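Local coordinates for protein alkaline serine protease AL20 (Nesterenkonia abyssinica, PDB 3CP7) that probably hydrolyses peptide bonds as a secreted, trypsin-like alkaline serine protease of an extremophilic bacterium, at residues A[7-17]-A[50-61]; A[32-43]-A[91-99]. All coordinates share one frame; numbering follows the deposited sequence.

Contact 1: residues A[7-17]-A[50-61]; sequences PHIGKVFFSTN and QFARNFVFAPAY
Arg53 lies along the end of strand 9-16 from its backbone to its guanidinium. It pairs with Ser15 through Arg53 N to Ser15 O and Ser15 N to Arg53 O, both 2.8 Å, and its CB packs 3.7 Å from Ser15 O. The chain then bends at chi3, which lays the guanidinium beside the strand end: Thr16 CA covers one face, and NH2 donates to Asn17 OD1 at 2.8 Å, a bent bond of 133°. Between Ser15 and Phe13 the register slips by one residue at a beta bulge, where the chain turns its corner at Asn54. Beyond it Phe13 and Lys11 each give and take a backbone bond, with Val56 and Ala58 in turn. This antiparallel pairing closes the N-terminal of the two six-stranded barrels that characterise the trypsin-like fold. Lys11 runs its methylenes along Tyr61, CD centred over one face at 3.6 Å from the ring centroid, a clear CH-pi contact. With CG anti to the backbone N (chi1 -177°) and the next two torsions extended, the chain stays straight as far as CE; the final bend takes NZ off to Gly138 O. Phe13 reaches the same tyrosine with the far end of its ring, CZ 3.7 Å from Tyr61 CE2 and the planes 59° apart. Gln139 holds the tyrosine hydroxyl. On the barrel's inner side, Val12 CG1 sits over a face of the Phe55 ring, 3.5 Å from CE1.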
loop_
_atom_site.group_PDB
_atom_site.type_symbol
_atom_site.label_atom_id
_atom_site.label_comp_id
_atom_site.label_asym_id
_atom_site.label_seq_id
_atom_site.Cartn_x
_atom_site.Cartn_y
_atom_site.Cartn_z
ATOM N N PRO A 7 -27.057 0.470 -5.699
ATOM C CA PRO A 7 -26.137 -0.162 -6.643
ATOM C C PRO A 7 -24.657 0.117 -6.400
ATOM O O PRO A 7 -23.817 -0.526 -7.021
ATOM C CB PRO A 7 -26.569 0.413 -7.997
ATOM C CG PRO A 7 -27.177 1.727 -7.652
ATOM C CD PRO A 7 -27.883 1.508 -6.355
ATOM N N HIS A 8 -24.350 1.060 -5.512
ATOM C CA HIS A 8 -22.973 1.250 -5.080
ATOM C C HIS A 8 -22.467 0.052 -4.277
ATOM O O HIS A 8 -21.266 -0.190 -4.248
ATOM C CB HIS A 8 -22.817 2.550 -4.285
ATOM C CG HIS A 8 -23.866 2.764 -3.235
ATOM N ND1 HIS A 8 -23.695 2.383 -1.922
ATOM C CD2 HIS A 8 -25.094 3.335 -3.300
ATOM C CE1 HIS A 8 -24.769 2.713 -1.222
ATOM N NE2 HIS A 8 -25.632 3.301 -2.036
ATOM N N ILE A 9 -23.376 -0.692 -3.643
ATOM C CA ILE A 9 -22.988 -1.910 -2.910
ATOM C C ILE A 9 -22.948 -3.074 -3.903
ATOM O O ILE A 9 -23.828 -3.184 -4.763
ATOM C CB ILE A 9 -23.973 -2.253 -1.768
ATOM C CG1 ILE A 9 -24.327 -1.010 -0.946
ATOM C CG2 ILE A 9 -23.356 -3.332 -0.877
ATOM C CD1 ILE A 9 -25.368 -1.255 0.140
ATOM N N GLY A 10 -21.959 -3.951 -3.786
ATOM C CA GLY A 10 -21.855 -5.052 -4.735
ATOM C C GLY A 10 -21.142 -6.254 -4.175
ATOM O O GLY A 10 -20.603 -6.211 -3.061
ATOM N N LYS A 11 -21.138 -7.320 -4.974
ATOM C CA LYS A 11 -20.540 -8.596 -4.597
ATOM C C LYS A 11 -19.134 -8.659 -5.193
ATOM O O LYS A 11 -18.891 -8.088 -6.267
ATOM C CB LYS A 11 -21.411 -9.747 -5.108
ATOM C CG LYS A 11 -20.942 -11.139 -4.709
ATOM C CD LYS A 11 -21.906 -12.173 -5.231
ATOM C CE LYS A 11 -21.469 -13.584 -4.900
ATOM N NZ LYS A 11 -21.711 -13.971 -3.489
ATOM N N VAL A 12 -18.216 -9.326 -4.489
ATOM C CA VAL A 12 -16.836 -9.480 -4.942
ATOM C C VAL A 12 -16.558 -10.968 -5.180
ATOM O O VAL A 12 -16.987 -11.813 -4.387
ATOM C CB VAL A 12 -15.849 -8.923 -3.885
ATOM C CG1 VAL A 12 -14.429 -9.334 -4.194
ATOM C CG2 VAL A 12 -15.934 -7.404 -3.813
ATOM N N PHE A 13 -15.871 -11.269 -6.280
ATOM C CA PHE A 13 -15.329 -12.603 -6.536
ATOM C C PHE A 13 -13.821 -12.469 -6.625
ATOM O O PHE A 13 -13.306 -11.497 -7.172
ATOM C CB PHE A 13 -15.852 -13.167 -7.863
ATOM C CG PHE A 13 -17.349 -13.288 -7.940
ATOM C CD1 PHE A 13 -18.131 -12.184 -8.272
ATOM C CD2 PHE A 13 -17.973 -14.506 -7.701
ATOM C CE1 PHE A 13 -19.508 -12.293 -8.349
ATOM C CE2 PHE A 13 -19.361 -14.623 -7.780
ATOM C CZ PHE A 13 -20.121 -13.519 -8.117
ATOM N N PHE A 14 -13.102 -13.442 -6.083
ATOM C CA PHE A 14 -11.646 -13.471 -6.246
ATOM C C PHE A 14 -11.113 -14.885 -6.083
ATOM O O PHE A 14 -11.835 -15.773 -5.634
ATOM C CB PHE A 14 -10.951 -12.485 -5.284
ATOM C CG PHE A 14 -11.028 -12.871 -3.824
ATOM C CD1 PHE A 14 -9.984 -13.568 -3.224
ATOM C CD2 PHE A 14 -12.120 -12.510 -3.049
ATOM C CE1 PHE A 14 -10.040 -13.918 -1.880
ATOM C CE2 PHE A 14 -12.179 -12.856 -1.701
ATOM C CZ PHE A 14 -11.138 -13.556 -1.117
ATOM N N SER A 15 -9.850 -15.077 -6.446
ATOM C CA SER A 15 -9.209 -16.385 -6.308
ATOM C C SER A 15 -7.863 -16.263 -5.613
ATOM O O SER A 15 -7.220 -15.219 -5.663
ATOM C CB SER A 15 -9.018 -17.036 -7.681
ATOM O OG SER A 15 -10.266 -17.241 -8.314
ATOM N N THR A 16 -7.458 -17.341 -4.947
ATOM C CA THR A 16 -6.122 -17.459 -4.370
ATOM C C THR A 16 -5.600 -18.853 -4.711
ATOM O O THR A 16 -6.263 -19.604 -5.418
ATOM C CB THR A 16 -6.130 -17.290 -2.831
ATOM O OG1 THR A 16 -6.722 -18.447 -2.231
ATOM C CG2 THR A 16 -6.905 -16.042 -2.411
ATOM N N ASN A 17 -4.416 -19.194 -4.209
ATOM C CA ASN A 17 -3.889 -20.555 -4.334
ATOM C C ASN A 17 -4.802 -21.593 -3.670
ATOM O O ASN A 17 -4.737 -22.781 -3.994
ATOM C CB ASN A 17 -2.485 -20.646 -3.731
ATOM C CG ASN A 17 -1.428 -19.967 -4.588
ATOM O OD1 ASN A 17 -1.647 -19.669 -5.766
ATOM N ND2 ASN A 17 -0.265 -19.723 -3.994
ATOM N N GLN A 50 0.145 -13.191 -0.417
ATOM C CA GLN A 50 0.167 -12.362 -1.627
ATOM C C GLN A 50 -1.208 -11.773 -1.937
ATOM O O GLN A 50 -2.159 -12.004 -1.198
ATOM C CB GLN A 50 0.690 -13.164 -2.815
ATOM C CG GLN A 50 -0.155 -14.380 -3.184
ATOM C CD GLN A 50 0.497 -15.264 -4.245
ATOM O OE1 GLN A 50 1.527 -14.910 -4.821
ATOM N NE2 GLN A 50 -0.113 -16.415 -4.513
ATOM N N PHE A 51 -1.304 -11.007 -3.022
ATOM C CA PHE A 51 -2.584 -10.411 -3.409
ATOM C C PHE A 51 -3.542 -11.439 -4.001
ATOM O O PHE A 51 -3.118 -12.440 -4.589
ATOM C CB PHE A 51 -2.385 -9.252 -4.397
ATOM C CG PHE A 51 -1.774 -8.032 -3.776
ATOM C CD1 PHE A 51 -0.390 -7.908 -3.656
ATOM C CD2 PHE A 51 -2.581 -7.024 -3.280
ATOM C CE1 PHE A 51 0.185 -6.777 -3.071
ATOM C CE2 PHE A 51 -2.029 -5.887 -2.697
ATOM C CZ PHE A 51 -0.640 -5.757 -2.595
ATOM N N ALA A 52 -4.836 -11.187 -3.826
ATOM C CA ALA A 52 -5.874 -11.964 -4.479
ATOM C C ALA A 52 -5.731 -11.830 -5.993
ATOM O O ALA A 52 -5.222 -10.828 -6.506
ATOM C CB ALA A 52 -7.250 -11.462 -4.035
ATOM N N ARG A 53 -6.175 -12.857 -6.705
ATOM C CA ARG A 53 -6.152 -12.839 -8.155
ATOM C C ARG A 53 -7.564 -12.720 -8.686
ATOM O O ARG A 53 -8.518 -13.164 -8.047
ATOM C CB ARG A 53 -5.482 -14.106 -8.684
ATOM C CG ARG A 53 -3.982 -14.136 -8.419
ATOM C CD ARG A 53 -3.323 -15.355 -9.042
ATOM N NE ARG A 53 -3.199 -16.465 -8.099
ATOM C CZ ARG A 53 -3.982 -17.541 -8.072
ATOM N NH1 ARG A 53 -4.983 -17.683 -8.937
ATOM N NH2 ARG A 53 -3.757 -18.484 -7.170
ATOM N N ASN A 54 -7.692 -12.088 -9.846
ATOM C CA ASN A 54 -8.977 -11.957 -10.534
ATOM C C ASN A 54 -10.095 -11.387 -9.666
ATOM O O ASN A 54 -11.236 -11.864 -9.683
ATOM C CB ASN A 54 -9.371 -13.286 -11.173
ATOM C CG ASN A 54 -8.361 -13.742 -12.203
ATOM O OD1 ASN A 54 -7.732 -12.924 -12.881
ATOM N ND2 ASN A 54 -8.185 -15.042 -12.313
ATOM N N PHE A 55 -9.743 -10.349 -8.909
ATOM C CA PHE A 55 -10.701 -9.608 -8.104
ATOM C C PHE A 55 -11.677 -8.899 -9.027
ATOM O O PHE A 55 -11.278 -8.090 -9.872
ATOM C CB PHE A 55 -9.959 -8.608 -7.212
ATOM C CG PHE A 55 -10.838 -7.841 -6.244
ATOM C CD1 PHE A 55 -10.772 -8.106 -4.882
ATOM C CD2 PHE A 55 -11.666 -6.814 -6.687
ATOM C CE1 PHE A 55 -11.546 -7.383 -3.970
ATOM C CE2 PHE A 55 -12.450 -6.079 -5.793
ATOM C CZ PHE A 55 -12.388 -6.370 -4.426
ATOM N N VAL A 56 -12.957 -9.202 -8.842
ATOM C CA VAL A 56 -14.017 -8.628 -9.662
ATOM C C VAL A 56 -15.145 -8.110 -8.769
ATOM O O VAL A 56 -15.499 -8.754 -7.788
ATOM C CB VAL A 56 -14.555 -9.695 -10.663
ATOM C CG1 VAL A 56 -15.876 -9.300 -11.249
ATOM C CG2 VAL A 56 -13.545 -9.950 -11.772
ATOM N N PHE A 57 -15.711 -6.969 -9.147
ATOM C CA PHE A 57 -16.766 -6.314 -8.388
ATOM C C PHE A 57 -18.029 -6.242 -9.233
ATOM O O PHE A 57 -17.975 -5.820 -10.388
ATOM C CB PHE A 57 -16.326 -4.897 -8.003
ATOM C CG PHE A 57 -17.386 -4.093 -7.270
ATOM C CD1 PHE A 57 -17.946 -2.958 -7.860
ATOM C CD2 PHE A 57 -17.796 -4.454 -5.982
ATOM C CE1 PHE A 57 -18.901 -2.208 -7.177
ATOM C CE2 PHE A 57 -18.746 -3.704 -5.300
ATOM C CZ PHE A 57 -19.312 -2.588 -5.911
ATOM N N ALA A 58 -19.149 -6.666 -8.654
ATOM C CA ALA A 58 -20.441 -6.696 -9.346
ATOM C C ALA A 58 -21.441 -5.792 -8.631
ATOM O O ALA A 58 -22.093 -6.219 -7.674
ATOM C CB ALA A 58 -20.970 -8.127 -9.419
ATOM N N PRO A 59 -21.564 -4.532 -9.089
ATOM C CA PRO A 59 -22.505 -3.609 -8.446
ATOM C C PRO A 59 -23.940 -4.112 -8.530
ATOM O O PRO A 59 -24.367 -4.607 -9.582
ATOM C CB PRO A 59 -22.367 -2.311 -9.258
ATOM C CG PRO A 59 -21.183 -2.478 -10.120
ATOM C CD PRO A 59 -20.814 -3.918 -10.197
ATOM N N ALA A 60 -24.681 -3.994 -7.435
ATOM C CA ALA A 60 -26.110 -4.337 -7.417
ATOM C C ALA A 60 -26.388 -5.793 -7.808
ATOM O O ALA A 60 -27.466 -6.111 -8.323
ATOM C CB ALA A 60 -26.920 -3.363 -8.314
ATOM N N TYR A 61 -25.428 -6.675 -7.546
ATOM C CA TYR A 61 -25.610 -8.112 -7.769
ATOM C C TYR A 61 -26.923 -8.587 -7.137
ATOM O O TYR A 61 -27.261 -8.196 -6.014
ATOM C CB TYR A 61 -24.433 -8.870 -7.154
ATOM C CG TYR A 61 -24.359 -10.333 -7.534
ATOM C CD1 TYR A 61 -25.050 -11.292 -6.804
ATOM C CD2 TYR A 61 -23.568 -10.755 -8.596
ATOM C CE1 TYR A 61 -24.993 -12.640 -7.150
ATOM C CE2 TYR A 61 -23.487 -12.102 -8.945
ATOM C CZ TYR A 61 -24.202 -13.034 -8.205
ATOM O OH TYR A 61 -24.123 -14.369 -8.553
HETATM O O HOH W 1 -9.804 -16.875 -10.921
HETATM O O HOH W 2 -2.522 -17.126 -3.594
#

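Contact 2: residues A[32-43]-A[91-99]. With FMT (formic acid), chain C.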
loop_
_atom_site.group_PDB
_atom_site.type_symbol
_atom_site.label_atom_id
_atom_site.label_comp_id
_atom_site.label_asym_id
_atom_site.label_seq_id
_atom_site.Cartn_x
_atom_site.Cartn_y
_atom_site.Cartn_z
ATOM N N ASN A 32 -10.710 9.388 -8.757
ATOM C CA ASN A 32 -10.532 8.531 -9.929
ATOM C C ASN A 32 -11.807 7.845 -10.403
ATOM O O ASN A 32 -11.785 7.160 -11.434
ATOM C CB ASN A 32 -9.406 7.503 -9.744
ATOM C CG ASN A 32 -9.659 6.516 -8.615
ATOM O OD1 ASN A 32 -10.800 6.299 -8.195
ATOM N ND2 ASN A 32 -8.582 5.891 -8.130
ATOM N N GLN A 33 -12.897 8.021 -9.649
ATOM C CA GLN A 33 -14.212 7.467 -10.008
ATOM C C GLN A 33 -14.213 5.936 -10.131
ATOM O O GLN A 33 -15.108 5.348 -10.737
ATOM C CB GLN A 33 -14.733 8.116 -11.301
ATOM C CG GLN A 33 -14.897 9.627 -11.209
ATOM C CD GLN A 33 -16.101 10.044 -10.390
ATOM O OE1 GLN A 33 -17.246 9.754 -10.752
ATOM N NE2 GLN A 33 -15.856 10.736 -9.284
ATOM N N SER A 34 -13.237 5.296 -9.505
ATOM C CA SER A 34 -12.961 3.886 -9.748
ATOM C C SER A 34 -12.718 3.078 -8.478
ATOM O O SER A 34 -12.190 1.968 -8.560
ATOM C CB SER A 34 -11.731 3.748 -10.652
ATOM O OG SER A 34 -11.934 4.415 -11.888
ATOM N N THR A 35 -13.086 3.626 -7.324
ATOM C CA THR A 35 -12.637 3.054 -6.053
ATOM C C THR A 35 -13.766 2.420 -5.260
ATOM O O THR A 35 -14.797 3.056 -5.005
ATOM C CB THR A 35 -11.924 4.116 -5.201
ATOM O OG1 THR A 35 -10.797 4.622 -5.920
ATOM C CG2 THR A 35 -11.396 3.533 -3.886
ATOM N N VAL A 36 -13.543 1.165 -4.861
ATOM C CA VAL A 36 -14.422 0.490 -3.900
ATOM C C VAL A 36 -13.691 0.215 -2.587
ATOM O O VAL A 36 -12.495 -0.125 -2.571
ATOM C CB VAL A 36 -15.048 -0.821 -4.451
ATOM C CG1 VAL A 36 -15.972 -0.533 -5.628
ATOM C CG2 VAL A 36 -13.974 -1.842 -4.848
ATOM N N ALA A 37 -14.422 0.371 -1.490
ATOM C CA ALA A 37 -13.948 -0.002 -0.167
ATOM C C ALA A 37 -14.295 -1.451 0.083
ATOM O O ALA A 37 -15.387 -1.924 -0.271
ATOM C CB ALA A 37 -14.604 0.855 0.878
ATOM N N THR A 38 -13.359 -2.153 0.710
ATOM C CA THR A 38 -13.576 -3.545 1.072
ATOM C C THR A 38 -12.698 -3.883 2.278
ATOM O O THR A 38 -12.117 -2.981 2.900
ATOM C CB THR A 38 -13.323 -4.478 -0.147
ATOM O OG1 THR A 38 -13.797 -5.795 0.153
ATOM C CG2 THR A 38 -11.848 -4.538 -0.541
ATOM N N ALA A 39 -12.621 -5.165 2.631
ATOM C CA ALA A 39 -11.732 -5.615 3.711
ATOM C C ALA A 39 -10.369 -5.966 3.137
ATOM O O ALA A 39 -10.262 -6.441 2.006
ATOM C CB ALA A 39 -12.327 -6.820 4.435
ATOM N N GLY A 40 -9.324 -5.761 3.931
ATOM C CA GLY A 40 -7.983 -6.183 3.528
ATOM C C GLY A 40 -7.939 -7.653 3.164
ATOM O O GLY A 40 -7.330 -8.025 2.160
ATOM N N HIS A 41 -8.597 -8.506 3.951
ATOM C CA HIS A 41 -8.533 -9.936 3.711
ATOM C C HIS A 41 -9.293 -10.364 2.459
ATOM O O HIS A 41 -9.161 -11.506 2.027
ATOM C CB HIS A 41 -8.949 -10.730 4.957
ATOM C CG HIS A 41 -10.428 -10.860 5.160
ATOM N ND1 HIS A 41 -11.138 -10.096 6.067
ATOM C CD2 HIS A 41 -11.322 -11.718 4.605
ATOM C CE1 HIS A 41 -12.409 -10.467 6.042
ATOM N NE2 HIS A 41 -12.544 -11.450 5.170
ATOM N N CYS A 42 -10.075 -9.458 1.872
ATOM C CA CYS A 42 -10.759 -9.737 0.605
ATOM C C CYS A 42 -9.867 -9.475 -0.601
ATOM O O CYS A 42 -10.256 -9.780 -1.736
ATOM C CB CYS A 42 -12.016 -8.881 0.469
ATOM S SG CYS A 42 -13.319 -9.281 1.667
ATOM N N LEU A 43 -8.682 -8.909 -0.382
ATOM C CA LEU A 43 -7.780 -8.700 -1.517
ATOM C C LEU A 43 -6.312 -9.022 -1.246
ATOM O O LEU A 43 -5.480 -8.931 -2.161
ATOM C CB LEU A 43 -7.953 -7.303 -2.142
ATOM C CG LEU A 43 -7.910 -6.058 -1.257
ATOM C CD1 LEU A 43 -6.499 -5.857 -0.682
ATOM C CD2 LEU A 43 -8.357 -4.843 -2.068
ATOM N N ASP A 91 -7.988 -4.117 9.024
ATOM C CA ASP A 91 -8.513 -4.991 7.981
ATOM C C ASP A 91 -9.469 -4.216 7.078
ATOM O O ASP A 91 -10.664 -4.512 7.017
ATOM C CB ASP A 91 -9.219 -6.226 8.558
ATOM C CG ASP A 91 -9.612 -7.228 7.488
ATOM O OD1 ASP A 91 -10.483 -8.087 7.751
ATOM O OD2 ASP A 91 -9.054 -7.166 6.373
ATOM N N TYR A 92 -8.933 -3.201 6.404
ATOM C CA TYR A 92 -9.662 -2.437 5.396
ATOM C C TYR A 92 -8.743 -2.268 4.188
ATOM O O TYR A 92 -7.515 -2.418 4.282
ATOM C CB TYR A 92 -10.119 -1.066 5.933
ATOM C CG TYR A 92 -9.017 -0.299 6.613
ATOM C CD1 TYR A 92 -8.949 -0.229 8.010
ATOM C CD2 TYR A 92 -8.010 0.335 5.879
ATOM C CE1 TYR A 92 -7.917 0.452 8.647
ATOM C CE2 TYR A 92 -6.973 1.007 6.505
ATOM C CZ TYR A 92 -6.924 1.063 7.897
ATOM O OH TYR A 92 -5.892 1.723 8.526
ATOM N N ALA A 93 -9.348 -1.952 3.049
ATOM C CA ALA A 93 -8.609 -1.850 1.803
ATOM C C ALA A 93 -9.481 -1.208 0.758
ATOM O O ALA A 93 -10.679 -1.030 0.953
ATOM C CB ALA A 93 -8.160 -3.230 1.335
ATOM N N PHE A 94 -8.861 -0.872 -0.363
ATOM C CA PHE A 94 -9.580 -0.287 -1.481
ATOM C C PHE A 94 -9.133 -0.975 -2.742
ATOM O O PHE A 94 -7.951 -1.314 -2.875
ATOM C CB PHE A 94 -9.298 1.222 -1.546
ATOM C CG PHE A 94 -9.712 1.946 -0.300
ATOM C CD1 PHE A 94 -11.023 2.399 -0.158
ATOM C CD2 PHE A 94 -8.824 2.102 0.765
ATOM C CE1 PHE A 94 -11.438 3.024 1.006
ATOM C CE2 PHE A 94 -9.232 2.716 1.929
ATOM C CZ PHE A 94 -10.543 3.160 2.068
ATOM N N ALA A 95 -10.059 -1.187 -3.667
ATOM C CA ALA A 95 -9.694 -1.701 -4.985
ATOM C C ALA A 95 -10.041 -0.646 -6.014
ATOM O O ALA A 95 -11.145 -0.088 -6.015
ATOM C CB ALA A 95 -10.418 -3.014 -5.278
ATOM N N VAL A 96 -9.074 -0.369 -6.880
ATOM C CA VAL A 96 -9.264 0.568 -7.977
ATOM C C VAL A 96 -9.567 -0.241 -9.237
ATOM O O VAL A 96 -8.766 -1.087 -9.650
ATOM C CB VAL A 96 -8.021 1.447 -8.178
ATOM C CG1 VAL A 96 -8.265 2.464 -9.288
ATOM C CG2 VAL A 96 -7.659 2.154 -6.873
ATOM N N LEU A 97 -10.743 0.010 -9.809
ATOM C CA LEU A 97 -11.271 -0.808 -10.886
ATOM C C LEU A 97 -10.945 -0.270 -12.264
ATOM O O LEU A 97 -10.608 0.898 -12.437
ATOM C CB LEU A 97 -12.791 -0.986 -10.723
ATOM C CG LEU A 97 -13.260 -1.481 -9.341
ATOM C CD1 LEU A 97 -14.765 -1.570 -9.305
ATOM C CD2 LEU A 97 -12.621 -2.819 -8.918
ATOM N N GLU A 98 -11.039 -1.166 -13.236
ATOM C CA GLU A 98 -10.865 -0.834 -14.640
ATOM C C GLU A 98 -11.858 0.226 -15.106
ATOM O O GLU A 98 -12.902 0.469 -14.476
ATOM C CB GLU A 98 -11.049 -2.096 -15.487
ATOM C CG GLU A 98 -12.483 -2.634 -15.482
ATOM C CD GLU A 98 -12.688 -3.863 -16.353
ATOM O OE1 GLU A 98 -12.063 -3.952 -17.434
ATOM O OE2 GLU A 98 -13.501 -4.730 -15.963
ATOM N N THR A 99 -11.507 0.850 -16.227
ATOM C CA THR A 99 -12.392 1.720 -16.967
ATOM C C THR A 99 -12.803 0.959 -18.230
ATOM O O THR A 99 -11.974 0.289 -18.851
ATOM C CB THR A 99 -11.663 3.031 -17.318
ATOM O OG1 THR A 99 -11.351 3.738 -16.111
ATOM C CG2 THR A 99 -12.512 3.928 -18.179
HETATM C C FMT C . -15.422 -13.656 3.767
HETATM O O1 FMT C . -14.256 -13.409 4.119
HETATM O O2 FMT C . -16.407 -13.194 4.348
HETATM O O HOH W 3 -13.787 2.413 -12.769
HETATM O O HOH W 4 -9.906 3.079 -13.856
#
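His41 and Asp91 meet at one end of the strand pair, where the first segment has left strand 35-38 and the second has yet to enter strand 93-97. The imidazole lies between the carboxylate and a bound formic acid molecule. From CB, which passes 3.8 Å from Asp91 OD2, a torsion placing CG between the backbone N and the carbonyl carbon (chi1 81°) swings the ring alongside the carboxylate, CG itself equally far from OD1. ND1 then donates to Asp91 OD1 at 2.7 Å; the oxygen lies exactly in the ring plane and uses its syn lone pair, although ring and carboxylate planes are 39° apart. CE1 also edges past OD1. Across the ring, CD2 comes 3.4 Å from formic acid O1, and NE2 at the tip donates to that same oxygen at 2.8 Å. Cys42 SG, disulfide-bonded to Cys23, packs over one ring face. The other carboxylate oxygen, OD2, takes the backbone N of His41, so the two syn lone pairs grip one residue twice; OD1 has a further partner in Ser188 OG.

Behind this site, strands 35-38 and 93-97 pair antiparallel within the barrel, Val36 exchanging both backbone bonds with Ala95. Leu43 CD1 touches Ala93 CB at 3.7 Å, close to the turn that carries the histidine.

Together with Ser169, His41 and Asp91 have the geometry of a Ser-His-Asp catalytic triad. If that is their role, Asp91 orients the imidazole through ND1, and NE2 faces the neighbourhood of Ser169, where formic acid, probably from the crystallisation liquor, now bridges NE2 to the serine OG.

How the contacts relate
Contacts 1 and 2 are two strand pairs of one barrel, their centres about 9 Å apart; strands 19-27 and 71-78 intervene between them round the wall. Across the interior, Phe57 of contact 1 packs on Val36 and Leu97 of contact 2, and Phe55 on Ala95 and Leu43. The two contacts also meet at the backbone near the probable active site: Ala52 N lies 2.9 Å from Leu43 O, probably hydrogen-bonded, while Phe55 CE1 and Phe14 CD2 approach Cys42 O at 3.5 and 3.6 Å. Contact 1 thus flanks the short turn that presents His41. The side chain of Phe14 comes near the putative triad without touching it, and the formic acid molecule is held by His41 of contact 2 together with Ser169 and Gly167.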